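Local structure of glycosyl hydrolase, BNR repeat (3B7F) at residues Gly49-Gly54 with Gly91-Ala96. The protein is a seven-bladed beta-propeller protein with BNR repeats and may act as a glycosyl hydrolase. Residues are numbered along the deposited sequence; the frame is centred on the assembly and turned at random.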
loop_
_atom_site.group_PDB
_atom_site.type_symbol
_atom_site.label_atom_id
_atom_site.label_comp_id
_atom_site.label_asym_id
_atom_site.label_seq_id
_atom_site.Cartn_x
_atom_site.Cartn_y
_atom_site.Cartn_z
ATOM N N GLY A 49 13.301 9.363 -15.622
ATOM C CA GLY A 49 12.084 8.904 -16.262
ATOM C C GLY A 49 11.612 9.957 -17.255
ATOM O O GLY A 49 12.240 10.994 -17.380
ATOM N N PRO A 50 10.466 9.724 -17.918
ATOM C CA PRO A 50 9.602 8.546 -17.763
ATOM C C PRO A 50 10.166 7.226 -18.308
ATOM O O PRO A 50 10.992 7.220 -19.227
ATOM C CB PRO A 50 8.339 8.903 -18.573
ATOM C CG PRO A 50 8.754 9.932 -19.517
ATOM C CD PRO A 50 9.900 10.693 -18.865
ATOM N N VAL A 51 9.728 6.144 -17.674
ATOM C CA VAL A 51 9.972 4.802 -18.120
ATOM C C VAL A 51 8.540 4.313 -18.402
ATOM O O VAL A 51 7.645 4.481 -17.567
ATOM C CB VAL A 51 10.738 3.933 -17.091
ATOM C CG1 VAL A 51 10.913 2.520 -17.643
ATOM C CG2 VAL A 51 12.112 4.570 -16.741
ATOM N N PHE A 52 8.336 3.740 -19.578
ATOM C CA PHE A 52 7.034 3.255 -20.025
ATOM C C PHE A 52 6.033 4.412 -20.130
ATOM O O PHE A 52 4.892 4.271 -19.687
ATOM C CB PHE A 52 6.474 2.102 -19.141
ATOM C CG PHE A 52 7.233 0.818 -19.257
ATOM C CD1 PHE A 52 7.153 0.062 -20.420
ATOM C CD2 PHE A 52 7.989 0.336 -18.204
ATOM C CE1 PHE A 52 7.841 -1.128 -20.536
ATOM C CE2 PHE A 52 8.676 -0.857 -18.319
ATOM C CZ PHE A 52 8.607 -1.582 -19.479
ATOM N N LEU A 53 6.468 5.547 -20.689
ATOM C CA LEU A 53 5.583 6.709 -20.871
ATOM C C LEU A 53 4.364 6.259 -21.642
ATOM O O LEU A 53 4.491 5.522 -22.615
ATOM C CB LEU A 53 6.260 7.867 -21.610
ATOM C CG LEU A 53 5.498 9.187 -21.874
ATOM C CD1 LEU A 53 5.213 10.026 -20.620
ATOM C CD2 LEU A 53 6.314 10.015 -22.838
ATOM N N GLY A 54 3.193 6.680 -21.171
ATOM C CA GLY A 54 1.908 6.319 -21.762
ATOM C C GLY A 54 1.210 5.089 -21.217
ATOM O O GLY A 54 0.061 4.843 -21.564
ATOM N N GLY A 91 17.349 -1.075 -14.820
ATOM C CA GLY A 91 17.947 -0.769 -16.117
ATOM C C GLY A 91 17.363 -1.469 -17.337
ATOM O O GLY A 91 17.646 -1.083 -18.474
ATOM N N ASN A 92 16.616 -2.538 -17.118
ATOM C CA ASN A 92 15.966 -3.297 -18.169
ATOM C C ASN A 92 14.673 -3.841 -17.578
ATOM O O ASN A 92 14.654 -4.259 -16.415
ATOM C CB ASN A 92 16.823 -4.470 -18.637
ATOM C CG ASN A 92 18.000 -4.062 -19.530
ATOM O OD1 ASN A 92 17.868 -3.223 -20.418
ATOM N ND2 ASN A 92 19.145 -4.719 -19.329
ATOM N N TRP A 93 13.611 -3.863 -18.375
ATOM C CA TRP A 93 12.313 -4.361 -17.936
ATOM C C TRP A 93 11.822 -5.403 -18.943
ATOM O O TRP A 93 11.953 -5.201 -20.140
ATOM C CB TRP A 93 11.333 -3.201 -17.765
ATOM C CG TRP A 93 11.745 -2.223 -16.656
ATOM C CD1 TRP A 93 12.458 -1.064 -16.806
ATOM C CD2 TRP A 93 11.458 -2.333 -15.255
ATOM N NE1 TRP A 93 12.630 -0.448 -15.597
ATOM C CE2 TRP A 93 12.029 -1.202 -14.624
ATOM C CE3 TRP A 93 10.756 -3.262 -14.474
ATOM C CZ2 TRP A 93 11.935 -0.988 -13.244
ATOM C CZ3 TRP A 93 10.673 -3.057 -13.103
ATOM C CH2 TRP A 93 11.244 -1.918 -12.505
ATOM N N THR A 94 11.319 -6.533 -18.449
ATOM C CA THR A 94 10.780 -7.598 -19.300
ATOM C C THR A 94 9.383 -7.933 -18.816
ATOM O O THR A 94 9.170 -8.121 -17.622
ATOM C CB THR A 94 11.651 -8.870 -19.284
ATOM O OG1 THR A 94 13.000 -8.524 -19.596
ATOM C CG2 THR A 94 11.152 -9.888 -20.313
ATOM N N GLU A 95 8.438 -7.971 -19.747
ATOM C CA GLU A 95 7.052 -8.341 -19.447
ATOM C C GLU A 95 6.966 -9.809 -19.006
ATOM O O GLU A 95 7.794 -10.622 -19.416
ATOM C CB GLU A 95 6.086 -8.042 -20.637
ATOM C CG GLU A 95 6.171 -8.916 -21.924
ATOM C CD GLU A 95 7.471 -8.780 -22.733
ATOM O OE1 GLU A 95 8.218 -7.776 -22.551
ATOM O OE2 GLU A 95 7.747 -9.698 -23.549
ATOM N N ALA A 96 5.969 -10.114 -18.167
ATOM C CA ALA A 96 5.707 -11.475 -17.662
ATOM C C ALA A 96 5.487 -12.448 -18.809
ATOM O O ALA A 96 4.841 -12.086 -19.794
ATOM C CB ALA A 96 4.477 -11.499 -16.723
#
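Phe52 leads with one edge toward the indole of Trp93, and this aromatic pair carries most of the contact. It is an offset edge-to-face arrangement: the edge of the phenyl is directed at the face of the five-membered ring, with centroids 5.6 Å apart and planes at 68°. The tightest touch is at the stem of the Trp93 side chain, where CE2 and CZ of Phe52 both lie 3.6 Å from Trp93 CB, an atom near the plane of the phenyl ring. Phe52 CE2 also reaches Trp93 CG at 3.7 Å. The indole is brought to this place by a chi1 of -64°, which sets Trp93 CG beside the backbone N and opposite the carbonyl carbon.

Val51 makes the looser half. Its CG1 methyl, swung opposite the backbone N (chi1 179°), approaches the pyrrole side of the indole obliquely, 4.0 Å from Trp93 CD1 and equally far from Trp93 NE1. Three side chains thus do all the touching, and the main chains stay well apart: even the nearest pair of CA atoms, Val51 CA and Trp93 CA, is separated by 9.5 Å. No hydrogen bond joins the two segments; they meet through apolar and ring contacts alone. Val51, Phe52 and Trp93 all stay partly exposed, so this is a surface contact.

This is a seam between two blades of the propeller. Residues 49-51 end the outer strand 45-51 of one four-stranded sheet, just before the chain crosses to the next blade, whose outer strand 94-95 follows Trp93. Phe84 of strand 81-86 stacks on Phe52 and touches Trp93, Met72 of strand 70-75 meets both aromatic residues, and Phe35 of strand 32-38, in the closing blade that also takes in the C-terminal strand 385-391, touches Val51 and Trp93.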